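Local coordinates for protein alpha-L-rhamnosidase (Streptomyces avermitilis, PDB 3W5M) that hydrolyses terminal non-reducing alpha-L-rhamnose residues from flavonoid glycosides and from the arabinogalactan-protein gum arabic, at residues T522-H527 against E574-P579; T536-N541 against Q907-N912; A488-E493 against V500-Q505. All blocks are in the same frame, centred on the assembly; numbering follows the deposited sequence.

Contacts 1 and 3 belong to one sheet of the concanavalin-like domain: strands 572-576 and 498-503 are neighbours in it, and Val575 of contact 1 packs on Leu501 of contact 3. Both pair antiparallel strands with an apolar face and a more polar one, but contact 1 closes its polar face with a buried glutamate gripped by an arginine, whereas contact 3 sets an exposed lysine beside a buried aspartate without a salt bridge. Contact 2 is a small, partly watery junction between loops of this domain and of the catalytic one. All are partly buried; Arg524, Arg489, Lys490 and Ala540 are exposed, Asn541 and Asn912 buried. Ile537 of contact 2 packs on the Arg526–Glu574 pair.

Contact 1: T522-H527 against E574-P579; sequences TVRLRH and EVTGFP
Val575 sits between two neighbours on the facing strand. Its CG2 lies 3.9 Å from Leu525 CD2, the two side chains running side by side in the same direction, while its CG1 touches CG1 of Val523, whose side chain crosses it obliquely. Anti to the backbone N (chi1 -176°), Val523 CG1 is turned toward Val575 and comes only loosely, at 4.5 Å, to Phe578 CD1, near the ring plane. Leu525 continues the apolar layer to Val511 on strand 510-515, where Phe578 and Pro579 pack on Val515.

Outward from this layer, the backbones zip together in antiparallel register. Arg524 pairs with Thr576 and Arg526 with Glu574, each through two N-H to O=C bonds, with the non-hydrogen-bonded pair Leu525–Val575 in the middle. The ladder stops at Gly577, whose positive phi takes the chain out of the strand; a CB there would clash with Thr522 O.

The other face is polar. Arg526 and Glu574 lie alongside each other, and the arginine grips the carboxylate side-on. NE reaches OE1 of Glu574 at 2.8 Å, staying in the guanidinium plane but coming from above the carboxylate plane; Arg526 NH2 meets Glu574 OE2 on its syn side but tilted well out of that plane, also at 2.8 Å. With the two planes 48° apart, the fork is twisted. The buried glutamate is held at both oxygens, which would probably stabilise its charge. Two such faces, one apolar and one polar, are what neighbouring antiparallel strands of a beta-sandwich show, here in the concanavalin-like domain; the ion pair is this pair's own addition.

Contact 2: T536-N541 against Q907-N912; sequences TIYTAN and QTPEMN
Asn541 and Asn912 meet in the close part of this contact, where the side-chain amide of one takes the backbone carbonyl of the other. Asn541 ND2 donates to Asn912 O at 2.9 Å, bent to 143° at the hydrogen and tilted from the carbonyl plane. A chi1 of 71° sets CG of Asn541 between its own backbone N and carbonyl carbon, and from there the amide carries ND2 to Asn912 O. Asn541 CB also rests 3.3 Å from Asn912 O. The same ND2 bonds Glu529 OE1 of its own domain, which holds the amide for Asn912 O. An alanine here would probably leave Asn912 O and Glu529 without their shared amide donor and cost the two segments their direct side-chain bond.

Beside it, Pro909 presents its CB to Ala540, 3.8 Å from Ala540 CB, and to the hydroxyl of Tyr538, whose side chain crosses the proline at about a right angle. Pro909 projects from a type I beta turn running from Thr908 to Met911; Thr908 OG1 accepts from Glu910 N in an ST turn. This loop belongs to the catalytic six-hairpin glycosidase domain, and its partner to the concanavalin-like domain. The side chain of Asn912 is about 5 Å from that of Glu895, the inferred proton acceptor; Asn912 OD1 is bonded to Ser899.

The rest of the junction is looser and runs through water. One water links Tyr538 OH, at 2.8 Å, to Gln907 O and Asn912 ND2, bridging where tyrosine and glutamine make no direct bond. A second donates to Asn541 O at 2.7 Å and to Pro909 O while accepting from Asn912 N. Nearby, the Glu910 carbonyl O is bonded to Arg543.

Contact 3: A488-E493 against V500-Q505; sequences ARKVTE and VLDLGQ
With CG between its backbone N and carbonyl carbon (chi1 69°), Lys490 sets that CG 3.8 Å from Asp502 CB. CG of the aspartate is anti to its own backbone N (chi1 -177°). The side chains cross, and Lys490 CE comes within 3.8 Å of Asp502 OD2; NZ stops 4.7 Å from Asp502 OD2, too distant for a salt bridge.

On the opposite face Val491 and Leu501 lie side by side, Val491 CG2 being 3.7 Å from Leu501 CG. Ala488 CB extends this apolar strip, touching CD2 of both Leu501 and Leu503. Backbone bonding between Leu501 and Val573 joins the hairpin to strand 572-576.

These are the two arms of a beta hairpin. Thr492 and Val500 form its regular hydrogen-bonded pair, and a water donates to Val500 O at 2.7 Å. Nearer Ala488 the pattern shifts: Asp502 N donates to Lys490 O, but Asp502 O takes Arg489 N instead, a nearly straight bond of 2.7 Å. Past Asp502 the chain turns a corner. Gly504 N donates to Asp502 OD1 from above the carboxylate plane, a short, bent bond of 2.6 Å that makes an Asx turn, and a CB on Gly504 would clash with Arg489 CD.

Asp502 OD1 also forms a salt bridge with Arg571, so one buried oxygen serves both the turn and a neighbouring charge. The chemistry implies that the salt bridge to Arg571 would probably favour the ionised carboxylate, with the exposed Lys490 perhaps adding a weaker attraction at longer range.

Contact 1: T522-H527 against E574-P579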
loop_
_atom_site.group_PDB
_atom_site.type_symbol
_atom_site.label_atom_id
_atom_site.label_comp_id
_atom_site.label_asym_id
_atom_site.label_seq_id
_atom_site.Cartn_x
_atom_site.Cartn_y
_atom_site.Cartn_z
ATOM N N THR A 522 12.501 -12.134 26.287
ATOM C CA THR A 522 12.186 -11.240 25.142
ATOM C C THR A 522 12.864 -11.584 23.806
ATOM O O THR A 522 14.088 -11.555 23.696
ATOM C CB THR A 522 12.460 -9.783 25.529
ATOM O OG1 THR A 522 11.662 -9.471 26.678
ATOM C CG2 THR A 522 12.103 -8.802 24.368
ATOM N N VAL A 523 12.046 -11.873 22.787
ATOM C CA VAL A 523 12.558 -12.172 21.445
ATOM C C VAL A 523 12.361 -10.936 20.589
ATOM O O VAL A 523 11.291 -10.352 20.597
ATOM C CB VAL A 523 11.826 -13.346 20.789
ATOM C CG1 VAL A 523 12.454 -13.686 19.438
ATOM C CG2 VAL A 523 11.882 -14.558 21.700
ATOM N N ARG A 524 13.405 -10.580 19.863
ATOM C CA ARG A 524 13.359 -9.458 18.937
ATOM C C ARG A 524 13.469 -9.952 17.497
ATOM O O ARG A 524 14.258 -10.838 17.188
ATOM C CB ARG A 524 14.465 -8.463 19.252
ATOM C CG ARG A 524 14.111 -7.554 20.401
ATOM C CD ARG A 524 15.268 -6.673 20.823
ATOM N NE ARG A 524 15.078 -6.307 22.223
ATOM C CZ ARG A 524 15.345 -7.123 23.238
ATOM N NH1 ARG A 524 15.834 -8.338 23.004
ATOM N NH2 ARG A 524 15.138 -6.720 24.482
ATOM N N LEU A 525 12.652 -9.378 16.610
ATOM C CA LEU A 525 12.621 -9.783 15.203
ATOM C C LEU A 525 12.848 -8.544 14.393
ATOM O O LEU A 525 11.987 -7.675 14.370
ATOM C CB LEU A 525 11.248 -10.342 14.807
ATOM C CG LEU A 525 10.681 -11.443 15.715
ATOM C CD1 LEU A 525 9.259 -11.806 15.309
ATOM C CD2 LEU A 525 11.597 -12.661 15.686
ATOM N N ARG A 526 13.977 -8.484 13.710
ATOM C CA ARG A 526 14.247 -7.409 12.753
ATOM C C ARG A 526 14.050 -7.935 11.331
ATOM O O ARG A 526 14.211 -9.124 11.062
ATOM C CB ARG A 526 15.638 -6.818 12.943
ATOM C CG ARG A 526 15.801 -6.050 14.254
ATOM C CD ARG A 526 16.975 -5.084 14.245
ATOM N NE ARG A 526 18.241 -5.751 13.934
ATOM C CZ ARG A 526 19.206 -5.234 13.174
ATOM N NH1 ARG A 526 19.072 -4.021 12.645
ATOM N NH2 ARG A 526 20.304 -5.943 12.938
ATOM N N HIS A 527 13.675 -7.042 10.414
ATOM C CA HIS A 527 13.275 -7.451 9.095
ATOM C C HIS A 527 14.091 -6.692 8.064
ATOM O O HIS A 527 14.270 -5.480 8.186
ATOM C CB HIS A 527 11.768 -7.193 8.880
ATOM C CG HIS A 527 10.889 -7.914 9.852
ATOM N ND1 HIS A 527 10.688 -7.465 11.138
ATOM C CD2 HIS A 527 10.126 -9.022 9.717
ATOM C CE1 HIS A 527 9.875 -8.293 11.771
ATOM N NE2 HIS A 527 9.526 -9.250 10.934
ATOM N N GLU A 574 15.880 -11.486 11.217
ATOM C CA GLU A 574 16.896 -11.662 12.258
ATOM C C GLU A 574 16.239 -11.840 13.624
ATOM O O GLU A 574 15.451 -11.007 14.060
ATOM C CB GLU A 574 17.791 -10.453 12.313
ATOM C CG GLU A 574 18.870 -10.525 13.386
ATOM C CD GLU A 574 19.380 -9.141 13.776
ATOM O OE1 GLU A 574 18.749 -8.437 14.627
ATOM O OE2 GLU A 574 20.439 -8.756 13.253
ATOM N N VAL A 575 16.594 -12.919 14.292
ATOM C CA VAL A 575 15.936 -13.337 15.535
ATOM C C VAL A 575 17.027 -13.269 16.607
ATOM O O VAL A 575 18.062 -13.937 16.467
ATOM C CB VAL A 575 15.402 -14.780 15.397
ATOM C CG1 VAL A 575 14.701 -15.245 16.667
ATOM C CG2 VAL A 575 14.448 -14.884 14.214
ATOM N N THR A 576 16.837 -12.415 17.624
ATOM C CA THR A 576 17.719 -12.385 18.794
ATOM C C THR A 576 16.903 -12.643 20.075
ATOM O O THR A 576 15.705 -12.365 20.121
ATOM C CB THR A 576 18.481 -11.070 18.905
ATOM O OG1 THR A 576 17.551 -10.003 19.013
ATOM C CG2 THR A 576 19.363 -10.834 17.659
ATOM N N GLY A 577 17.540 -13.190 21.107
ATOM C CA GLY A 577 16.829 -13.512 22.354
ATOM C C GLY A 577 16.024 -14.789 22.371
ATOM O O GLY A 577 15.340 -15.068 23.374
ATOM N N PHE A 578 16.089 -15.569 21.285
ATOM C CA PHE A 578 15.379 -16.835 21.190
ATOM C C PHE A 578 15.951 -17.791 22.246
ATOM O O PHE A 578 17.170 -17.832 22.445
ATOM C CB PHE A 578 15.521 -17.429 19.784
ATOM C CG PHE A 578 14.467 -18.438 19.433
ATOM C CD1 PHE A 578 13.263 -18.034 18.838
ATOM C CD2 PHE A 578 14.662 -19.801 19.693
ATOM C CE1 PHE A 578 12.291 -18.956 18.512
ATOM C CE2 PHE A 578 13.681 -20.722 19.367
ATOM C CZ PHE A 578 12.494 -20.308 18.778
ATOM N N PRO A 579 15.083 -18.517 22.956
ATOM C CA PRO A 579 15.650 -19.505 23.883
ATOM C C PRO A 579 16.029 -20.781 23.134
ATOM O O PRO A 579 15.156 -21.522 22.670
ATOM C CB PRO A 579 14.505 -19.753 24.871
ATOM C CG PRO A 579 13.257 -19.438 24.107
ATOM C CD PRO A 579 13.624 -18.362 23.124
#

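Contact 2: T536-N541 against Q907-N912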
loop_
_atom_site.group_PDB
_atom_site.type_symbol
_atom_site.label_atom_id
_atom_site.label_comp_id
_atom_site.label_asym_id
_atom_site.label_seq_id
_atom_site.Cartn_x
_atom_site.Cartn_y
_atom_site.Cartn_z
ATOM N N THR A 536 24.892 -11.321 7.750
ATOM C CA THR A 536 24.054 -10.547 8.697
ATOM C C THR A 536 23.078 -9.675 7.890
ATOM O O THR A 536 23.365 -9.346 6.727
ATOM C CB THR A 536 24.875 -9.620 9.620
ATOM O OG1 THR A 536 25.627 -8.700 8.834
ATOM C CG2 THR A 536 25.821 -10.417 10.546
ATOM N N ILE A 537 21.954 -9.290 8.507
ATOM C CA ILE A 537 20.978 -8.435 7.814
ATOM C C ILE A 537 21.452 -7.001 7.616
ATOM O O ILE A 537 22.181 -6.432 8.447
ATOM C CB ILE A 537 19.577 -8.448 8.469
ATOM C CG1 ILE A 537 19.616 -7.850 9.889
ATOM C CG2 ILE A 537 19.009 -9.861 8.432
ATOM C CD1 ILE A 537 18.256 -7.411 10.429
ATOM N N TYR A 538 21.084 -6.443 6.463
ATOM C CA TYR A 538 21.391 -5.074 6.125
ATOM C C TYR A 538 20.102 -4.282 6.230
ATOM O O TYR A 538 19.120 -4.631 5.567
ATOM C CB TYR A 538 21.910 -4.997 4.677
ATOM C CG TYR A 538 22.144 -3.583 4.177
ATOM C CD1 TYR A 538 23.285 -2.867 4.540
ATOM C CD2 TYR A 538 21.228 -2.956 3.334
ATOM C CE1 TYR A 538 23.509 -1.567 4.079
ATOM C CE2 TYR A 538 21.449 -1.665 2.859
ATOM C CZ TYR A 538 22.593 -0.973 3.232
ATOM O OH TYR A 538 22.816 0.310 2.747
ATOM N N THR A 539 20.116 -3.220 7.033
ATOM C CA THR A 539 18.897 -2.436 7.292
ATOM C C THR A 539 19.094 -0.937 7.064
ATOM O O THR A 539 18.160 -0.172 7.227
ATOM C CB THR A 539 18.360 -2.623 8.740
ATOM O OG1 THR A 539 19.400 -2.342 9.674
ATOM C CG2 THR A 539 17.826 -4.019 8.977
ATOM N N ALA A 540 20.296 -0.506 6.680
ATOM C CA ALA A 540 20.559 0.929 6.507
ATOM C C ALA A 540 19.596 1.627 5.524
ATOM O O ALA A 540 19.252 2.811 5.696
ATOM C CB ALA A 540 22.004 1.155 6.090
ATOM N N ASN A 541 19.143 0.891 4.516
ATOM C CA ASN A 541 18.244 1.469 3.487
ATOM C C ASN A 541 16.816 1.716 4.009
ATOM O O ASN A 541 15.999 2.375 3.350
ATOM C CB ASN A 541 18.239 0.603 2.219
ATOM C CG ASN A 541 17.521 -0.723 2.406
ATOM O OD1 ASN A 541 17.787 -1.482 3.352
ATOM N ND2 ASN A 541 16.593 -1.008 1.502
ATOM N N GLN A 907 23.986 0.662 -3.260
ATOM C CA GLN A 907 23.808 2.066 -3.534
ATOM C C GLN A 907 23.547 2.795 -2.217
ATOM O O GLN A 907 23.462 2.153 -1.141
ATOM C CB GLN A 907 22.657 2.281 -4.530
ATOM C CG GLN A 907 23.121 2.593 -5.948
ATOM C CD GLN A 907 23.647 4.000 -6.112
ATOM O OE1 GLN A 907 23.691 4.790 -5.161
ATOM N NE2 GLN A 907 24.040 4.333 -7.339
ATOM N N THR A 908 23.416 4.112 -2.278
ATOM C CA THR A 908 23.315 4.891 -1.053
ATOM C C THR A 908 22.030 4.613 -0.265
ATOM O O THR A 908 20.930 4.749 -0.816
ATOM C CB THR A 908 23.432 6.406 -1.272
ATOM O OG1 THR A 908 23.153 7.066 -0.036
ATOM C CG2 THR A 908 22.429 6.916 -2.315
ATOM N N PRO A 909 22.175 4.281 1.039
ATOM C CA PRO A 909 21.020 4.063 1.931
ATOM C C PRO A 909 20.152 5.306 2.113
ATOM O O PRO A 909 19.083 5.228 2.718
ATOM C CB PRO A 909 21.675 3.673 3.269
ATOM C CG PRO A 909 23.054 4.274 3.215
ATOM C CD PRO A 909 23.459 4.125 1.761
ATOM N N GLU A 910 20.600 6.448 1.607
ATOM C CA GLU A 910 19.779 7.642 1.655
ATOM C C GLU A 910 18.527 7.445 0.810
ATOM O O GLU A 910 17.491 8.033 1.099
ATOM C CB GLU A 910 20.545 8.873 1.184
ATOM C CG GLU A 910 21.352 9.532 2.293
ATOM C CD GLU A 910 22.450 10.437 1.761
ATOM O OE1 GLU A 910 22.580 10.551 0.517
ATOM O OE2 GLU A 910 23.190 11.026 2.588
ATOM N N MET A 911 18.637 6.631 -0.233
ATOM C CA MET A 911 17.462 6.241 -1.030
ATOM C C MET A 911 17.780 4.999 -1.867
ATOM O O MET A 911 18.351 5.101 -2.958
ATOM C CB MET A 911 16.965 7.410 -1.905
ATOM C CG MET A 911 15.540 7.232 -2.427
ATOM S SD MET A 911 15.206 8.369 -3.810
ATOM C CE MET A 911 16.243 7.636 -5.067
ATOM N N ASN A 912 17.438 3.820 -1.336
ATOM C CA ASN A 912 17.734 2.567 -2.016
ATOM C C ASN A 912 16.848 1.385 -1.650
ATOM O O ASN A 912 17.250 0.492 -0.881
ATOM C CB ASN A 912 19.208 2.159 -1.825
ATOM C CG ASN A 912 19.617 1.066 -2.782
ATOM O OD1 ASN A 912 19.160 1.040 -3.923
ATOM N ND2 ASN A 912 20.467 0.139 -2.326
HETATM O O HOH W 1 21.401 1.038 0.414
HETATM O O HOH W 2 16.767 4.124 1.455
#

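Contact 3: A488-E493 against V500-Q505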
loop_
_atom_site.group_PDB
_atom_site.type_symbol
_atom_site.label_atom_id
_atom_site.label_comp_id
_atom_site.label_asym_id
_atom_site.label_seq_id
_atom_site.Cartn_x
_atom_site.Cartn_y
_atom_site.Cartn_z
ATOM N N ALA A 488 9.966 -20.323 6.549
ATOM C CA ALA A 488 11.385 -20.045 6.435
ATOM C C ALA A 488 12.025 -21.223 5.703
ATOM O O ALA A 488 11.640 -22.370 5.933
ATOM C CB ALA A 488 11.995 -19.860 7.797
ATOM N N ARG A 489 12.953 -20.931 4.796
ATOM C CA ARG A 489 13.547 -21.947 3.935
ATOM C C ARG A 489 14.873 -22.428 4.493
ATOM O O ARG A 489 15.329 -23.519 4.149
ATOM C CB ARG A 489 13.749 -21.390 2.528
ATOM C CG ARG A 489 12.452 -21.054 1.819
ATOM C CD ARG A 489 12.703 -20.486 0.427
ATOM N NE ARG A 489 13.077 -21.463 -0.614
ATOM C CZ ARG A 489 12.667 -22.736 -0.698
ATOM N NH1 ARG A 489 11.833 -23.269 0.200
ATOM N NH2 ARG A 489 13.099 -23.486 -1.701
ATOM N N LYS A 490 15.496 -21.603 5.333
ATOM C CA LYS A 490 16.728 -21.955 6.046
ATOM C C LYS A 490 17.002 -20.995 7.201
ATOM O O LYS A 490 16.506 -19.857 7.229
ATOM C CB LYS A 490 17.943 -21.973 5.111
ATOM C CG LYS A 490 18.358 -20.608 4.608
ATOM C CD LYS A 490 19.780 -20.643 4.083
ATOM C CE LYS A 490 20.042 -19.402 3.260
ATOM N NZ LYS A 490 21.467 -19.230 2.871
ATOM N N VAL A 491 17.816 -21.475 8.137
ATOM C CA VAL A 491 18.239 -20.742 9.320
ATOM C C VAL A 491 19.762 -20.691 9.296
ATOM O O VAL A 491 20.423 -21.724 9.138
ATOM C CB VAL A 491 17.768 -21.469 10.604
ATOM C CG1 VAL A 491 18.220 -20.730 11.856
ATOM C CG2 VAL A 491 16.263 -21.620 10.604
ATOM N N THR A 492 20.324 -19.497 9.405
ATOM C CA THR A 492 21.758 -19.356 9.586
ATOM C C THR A 492 22.015 -18.690 10.939
ATOM O O THR A 492 21.109 -18.116 11.539
ATOM C CB THR A 492 22.442 -18.542 8.459
ATOM O OG1 THR A 492 21.968 -17.191 8.462
ATOM C CG2 THR A 492 22.185 -19.147 7.110
ATOM N N GLU A 493 23.246 -18.794 11.423
ATOM C CA GLU A 493 23.669 -18.101 12.631
ATOM C C GLU A 493 24.974 -17.385 12.326
ATOM O O GLU A 493 26.054 -17.930 12.611
ATOM C CB GLU A 493 23.839 -19.098 13.796
ATOM C CG GLU A 493 24.188 -18.425 15.122
ATOM C CD GLU A 493 24.386 -19.400 16.297
ATOM O OE1 GLU A 493 24.268 -20.642 16.122
ATOM O OE2 GLU A 493 24.659 -18.907 17.418
ATOM N N VAL A 500 19.450 -15.739 11.411
ATOM C CA VAL A 500 18.859 -15.100 10.235
ATOM C C VAL A 500 18.078 -16.166 9.482
ATOM O O VAL A 500 18.625 -17.220 9.135
ATOM C CB VAL A 500 19.921 -14.416 9.340
ATOM C CG1 VAL A 500 19.261 -13.854 8.085
ATOM C CG2 VAL A 500 20.653 -13.311 10.089
ATOM N N LEU A 501 16.780 -15.927 9.276
ATOM C CA LEU A 501 15.936 -16.895 8.599
ATOM C C LEU A 501 15.537 -16.314 7.252
ATOM O O LEU A 501 15.112 -15.151 7.171
ATOM C CB LEU A 501 14.706 -17.278 9.441
ATOM C CG LEU A 501 14.906 -18.163 10.688
ATOM C CD1 LEU A 501 15.517 -17.379 11.834
ATOM C CD2 LEU A 501 13.629 -18.867 11.127
ATOM N N ASP A 502 15.721 -17.116 6.210
ATOM C CA ASP A 502 15.484 -16.714 4.827
ATOM C C ASP A 502 14.158 -17.274 4.369
ATOM O O ASP A 502 13.945 -18.483 4.391
ATOM C CB ASP A 502 16.590 -17.255 3.938
ATOM C CG ASP A 502 16.464 -16.818 2.484
ATOM O OD1 ASP A 502 15.518 -16.100 2.103
ATOM O OD2 ASP A 502 17.370 -17.180 1.707
ATOM N N LEU A 503 13.256 -16.372 3.974
ATOM C CA LEU A 503 11.946 -16.757 3.488
ATOM C C LEU A 503 11.968 -17.011 1.963
ATOM O O LEU A 503 10.997 -17.513 1.408
ATOM C CB LEU A 503 10.903 -15.676 3.853
ATOM C CG LEU A 503 10.581 -15.412 5.329
ATOM C CD1 LEU A 503 9.280 -14.648 5.453
ATOM C CD2 LEU A 503 10.483 -16.697 6.131
ATOM N N GLY A 504 13.070 -16.638 1.318
ATOM C CA GLY A 504 13.326 -16.993 -0.087
ATOM C C GLY A 504 12.660 -16.045 -1.058
ATOM O O GLY A 504 12.857 -16.149 -2.286
ATOM N N GLN A 505 11.872 -15.118 -0.518
ATOM C CA GLN A 505 11.121 -14.168 -1.366
ATOM C C GLN A 505 11.008 -12.861 -0.599
ATOM O O GLN A 505 10.699 -12.893 0.584
ATOM C CB GLN A 505 9.714 -14.726 -1.686
ATOM C CG GLN A 505 8.750 -13.694 -2.327
ATOM C CD GLN A 505 9.171 -13.223 -3.730
ATOM O OE1 GLN A 505 9.374 -14.042 -4.630
ATOM N NE2 GLN A 505 9.323 -11.907 -3.909
HETATM O O HOH W 3 19.169 -17.808 6.553
#